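Local coordinates for RahU protein (Pseudomonas aeruginosa PAO1, PDB 6ZC2), which is an aegerolysin that interacts with the membrane lipid ceramide phosphorylethanolamine, at residues Ala2-Lys10 / Lys31-Asp39. Sequence-based numbering, arbitrary orientation.
Sequences AYAEWIAVK and KFYRYTNKD. With EDO (1,2-ethanediol), chain K; EDO (1,2-ethanediol), chain C.
Lys38 CB sits over the centre of one face of the Tyr3 ring, 3.8 Å from its centroid, while Asp39 OD1 lies at the ring's edge, near its plane. The Trp6 indole offers one face to Lys38 NZ, a cation-pi contact 3.8 Å from the centroid of the five-membered ring, and to C2 of the chain K 1,2-ethanediol, whose O2 is hydrogen-bonded to Tyr33 OH. Tyr35 has its own neighbour Thr36 CG2 over one face and Ala8 CB, 3.4 Å from Tyr35 CE1, over the opposite one; CG anti to the backbone N (chi1 -161°) carries the ring toward Ala8. The Tyr35 ring also stacks with Trp59, and Tyr35 OH is hydrogen-bonded to Glu127 OE2. In the aegerolysin fold strands 6-13 and 29-34 belong to one mixed sheet, separated by strand 58-63; the turn 2-5 and residues 35-39, where the chain turns a corner, flank it. Lys38, extended beyond CG, donates from NZ to Tyr3 O at 2.9 Å from above the carbonyl plane, holding the ammonium over the indole face. Tyr3 OH donates a hydrogen bond to Asp39 OD1 at 2.7 Å, nearly along the C-O axis; Lys31 NZ, in the modelled conformer, one of two, donates to Tyr3 OH.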
loop_
_atom_site.group_PDB
_atom_site.type_symbol
_atom_site.label_atom_id
_atom_site.label_comp_id
_atom_site.label_asym_id
_atom_site.label_seq_id
_atom_site.Cartn_x
_atom_site.Cartn_y
_atom_site.Cartn_z
ATOM N N ALA A 2 3.677 -11.463 13.215
ATOM C CA ALA A 2 5.060 -11.195 13.576
ATOM C C ALA A 2 5.660 -10.197 12.593
ATOM O O ALA A 2 5.056 -9.879 11.569
ATOM C CB ALA A 2 5.861 -12.484 13.583
ATOM N N TYR A 3 6.852 -9.694 12.921
ATOM C CA TYR A 3 7.559 -8.792 12.021
ATOM C C TYR A 3 7.884 -9.448 10.677
ATOM O O TYR A 3 8.044 -8.739 9.677
ATOM C CB TYR A 3 8.842 -8.301 12.699
ATOM C CG TYR A 3 8.670 -7.135 13.667
ATOM C CD1 TYR A 3 7.411 -6.616 13.977
ATOM C CD2 TYR A 3 9.783 -6.549 14.265
ATOM C CE1 TYR A 3 7.274 -5.544 14.854
ATOM C CE2 TYR A 3 9.657 -5.472 15.136
ATOM C CZ TYR A 3 8.399 -4.974 15.425
ATOM O OH TYR A 3 8.250 -3.904 16.287
ATOM N N ALA A 4 7.973 -10.782 10.627
ATOM C CA ALA A 4 8.340 -11.471 9.392
ATOM C C ALA A 4 7.265 -11.376 8.314
ATOM O O ALA A 4 7.566 -11.607 7.136
ATOM C CB ALA A 4 8.686 -12.934 9.677
ATOM N N GLU A 5 6.024 -11.064 8.681
ATOM C CA GLU A 5 4.974 -10.795 7.702
ATOM C C GLU A 5 4.946 -9.289 7.465
ATOM O O GLU A 5 4.605 -8.526 8.372
ATOM C CB GLU A 5 3.627 -11.293 8.225
ATOM C CG GLU A 5 3.544 -12.816 8.379
ATOM C CD GLU A 5 4.176 -13.326 9.667
ATOM O OE1 GLU A 5 3.971 -12.680 10.716
ATOM O OE2 GLU A 5 4.863 -14.372 9.632
ATOM N N TRP A 6 5.326 -8.856 6.261
ATOM C CA TRP A 6 5.400 -7.430 5.970
ATOM C C TRP A 6 5.203 -7.171 4.481
ATOM O O TRP A 6 5.464 -8.036 3.633
ATOM C CB TRP A 6 6.723 -6.808 6.457
ATOM C CG TRP A 6 7.959 -7.308 5.728
ATOM C CD1 TRP A 6 8.659 -8.456 5.994
ATOM C CD2 TRP A 6 8.638 -6.676 4.627
ATOM N NE1 TRP A 6 9.719 -8.580 5.132
ATOM C CE2 TRP A 6 9.727 -7.507 4.279
ATOM C CE3 TRP A 6 8.430 -5.497 3.901
ATOM C CZ2 TRP A 6 10.610 -7.191 3.245
ATOM C CZ3 TRP A 6 9.307 -5.189 2.867
ATOM C CH2 TRP A 6 10.388 -6.032 2.554
ATOM N N ILE A 7 4.741 -5.947 4.188
ATOM C CA ILE A 7 4.628 -5.395 2.843
ATOM C C ILE A 7 5.156 -3.966 2.894
ATOM O O ILE A 7 5.025 -3.275 3.906
ATOM C CB ILE A 7 3.155 -5.423 2.342
ATOM C CG1 ILE A 7 3.051 -4.988 0.868
ATOM C CG2 ILE A 7 2.260 -4.551 3.234
ATOM C CD1 ILE A 7 1.651 -5.090 0.286
ATOM N N ALA A 8 5.762 -3.517 1.796
ATOM C CA ALA A 8 6.131 -2.114 1.645
ATOM C C ALA A 8 5.744 -1.697 0.235
ATOM O O ALA A 8 6.219 -2.292 -0.738
ATOM C CB ALA A 8 7.627 -1.894 1.908
ATOM N N VAL A 9 4.872 -0.692 0.128
ATOM C CA VAL A 9 4.314 -0.252 -1.148
ATOM C C VAL A 9 4.985 1.054 -1.557
ATOM O O VAL A 9 4.852 2.072 -0.864
ATOM C CB VAL A 9 2.790 -0.082 -1.064
ATOM C CG1 VAL A 9 2.226 0.232 -2.438
ATOM C CG2 VAL A 9 2.140 -1.329 -0.455
ATOM N N LYS A 10 5.693 1.034 -2.689
ATOM C CA LYS A 10 6.329 2.230 -3.242
ATOM C C LYS A 10 5.298 2.946 -4.111
ATOM O O LYS A 10 4.891 2.422 -5.153
ATOM C CB LYS A 10 7.556 1.843 -4.066
ATOM C CG LYS A 10 8.304 3.034 -4.645
ATOM C CD LYS A 10 9.503 2.598 -5.483
ATOM C CE LYS A 10 10.128 3.783 -6.203
ATOM N NZ LYS A 10 11.488 3.456 -6.737
ATOM N N LYS A 31 0.393 -3.322 11.918
ATOM C CA LYS A 31 0.658 -1.912 12.166
ATOM C C LYS A 31 1.319 -1.302 10.935
ATOM O O LYS A 31 1.879 -2.015 10.097
ATOM C CB LYS A 31 1.552 -1.720 13.392
ATOM C CG LYS A 31 2.958 -2.162 13.212
ATOM C CD LYS A 31 3.644 -2.058 14.549
ATOM C CE LYS A 31 5.109 -2.314 14.405
ATOM N NZ LYS A 31 5.864 -2.166 15.689
ATOM N N PHE A 32 1.269 0.026 10.839
ATOM C CA PHE A 32 2.067 0.750 9.857
ATOM C C PHE A 32 3.390 1.143 10.513
ATOM O O PHE A 32 3.454 1.377 11.725
ATOM C CB PHE A 32 1.342 2.015 9.383
ATOM C CG PHE A 32 0.171 1.758 8.469
ATOM C CD1 PHE A 32 0.362 1.247 7.190
ATOM C CD2 PHE A 32 -1.125 2.061 8.877
ATOM C CE1 PHE A 32 -0.722 1.034 6.341
ATOM C CE2 PHE A 32 -2.212 1.852 8.029
ATOM C CZ PHE A 32 -2.010 1.337 6.763
ATOM N N TYR A 33 4.454 1.223 9.708
ATOM C CA TYR A 33 5.758 1.609 10.228
ATOM C C TYR A 33 6.504 2.472 9.218
ATOM O O TYR A 33 6.220 2.452 8.020
ATOM C CB TYR A 33 6.589 0.400 10.649
ATOM C CG TYR A 33 7.084 -0.522 9.555
ATOM C CD1 TYR A 33 6.296 -1.565 9.081
ATOM C CD2 TYR A 33 8.373 -0.395 9.047
ATOM C CE1 TYR A 33 6.777 -2.449 8.117
ATOM C CE2 TYR A 33 8.867 -1.280 8.091
ATOM C CZ TYR A 33 8.065 -2.304 7.632
ATOM O OH TYR A 33 8.539 -3.199 6.694
ATOM N N ARG A 34 7.486 3.221 9.721
ATOM C CA ARG A 34 8.304 4.100 8.886
ATOM C C ARG A 34 9.387 3.253 8.228
ATOM O O ARG A 34 10.393 2.915 8.859
ATOM C CB ARG A 34 8.900 5.223 9.731
ATOM C CG ARG A 34 9.518 6.345 8.919
ATOM C CD ARG A 34 10.324 7.313 9.789
ATOM N NE ARG A 34 9.533 7.878 10.880
ATOM C CZ ARG A 34 8.755 8.952 10.767
ATOM N NH1 ARG A 34 8.656 9.582 9.604
ATOM N NH2 ARG A 34 8.073 9.394 11.814
ATOM N N TYR A 35 9.172 2.894 6.959
ATOM C CA TYR A 35 10.086 1.997 6.251
ATOM C C TYR A 35 11.505 2.557 6.356
ATOM O O TYR A 35 11.716 3.745 6.107
ATOM C CB TYR A 35 9.637 1.931 4.781
ATOM C CG TYR A 35 10.150 0.733 4.000
ATOM C CD1 TYR A 35 9.998 -0.561 4.488
ATOM C CD2 TYR A 35 10.759 0.897 2.755
ATOM C CE1 TYR A 35 10.465 -1.660 3.785
ATOM C CE2 TYR A 35 11.229 -0.203 2.036
ATOM C CZ TYR A 35 11.075 -1.481 2.561
ATOM O OH TYR A 35 11.533 -2.592 1.882
ATOM N N THR A 36 12.486 1.736 6.761
ATOM C CA THR A 36 12.460 0.283 6.877
ATOM C C THR A 36 12.435 -0.238 8.328
ATOM O O THR A 36 12.686 -1.420 8.558
ATOM C CB THR A 36 13.743 -0.305 6.223
ATOM O OG1 THR A 36 14.898 0.298 6.823
ATOM C CG2 THR A 36 13.776 -0.043 4.717
ATOM N N ASN A 37 12.129 0.631 9.300
ATOM C CA ASN A 37 12.254 0.311 10.728
ATOM C C ASN A 37 10.909 -0.128 11.314
ATOM O O ASN A 37 10.058 0.708 11.638
ATOM C CB ASN A 37 12.809 1.513 11.484
ATOM C CG ASN A 37 13.027 1.220 12.950
ATOM O OD1 ASN A 37 12.849 0.088 13.402
ATOM N ND2 ASN A 37 13.424 2.235 13.702
ATOM N N LYS A 38 10.745 -1.442 11.502
ATOM C CA LYS A 38 9.483 -1.989 12.001
ATOM C C LYS A 38 9.150 -1.551 13.428
ATOM O O LYS A 38 7.980 -1.638 13.825
ATOM C CB LYS A 38 9.480 -3.516 11.873
ATOM C CG LYS A 38 9.536 -3.988 10.425
ATOM C CD LYS A 38 9.693 -5.498 10.289
ATOM C CE LYS A 38 9.972 -5.873 8.833
ATOM N NZ LYS A 38 10.325 -7.311 8.676
ATOM N N ASP A 39 10.134 -1.075 14.204
ATOM C CA ASP A 39 9.854 -0.552 15.540
ATOM C C ASP A 39 9.288 0.864 15.524
ATOM O O ASP A 39 8.769 1.316 16.550
ATOM C CB ASP A 39 11.129 -0.539 16.393
ATOM C CG ASP A 39 11.512 -1.910 16.932
ATOM O OD1 ASP A 39 10.640 -2.799 17.031
ATOM O OD2 ASP A 39 12.700 -2.084 17.276
HETATM C C1 EDO K . 12.912 -4.768 5.680
HETATM O O1 EDO K . 13.805 -3.648 5.621
HETATM C C2 EDO K . 11.474 -4.315 5.910
HETATM O O2 EDO K . 11.398 -3.290 6.911
HETATM C C1 EDO C . 4.387 5.885 6.213
HETATM O O1 EDO C . 5.656 6.048 6.863
HETATM C C2 EDO C . 3.802 4.541 6.619
HETATM O O2 EDO C . 4.630 3.481 6.137
#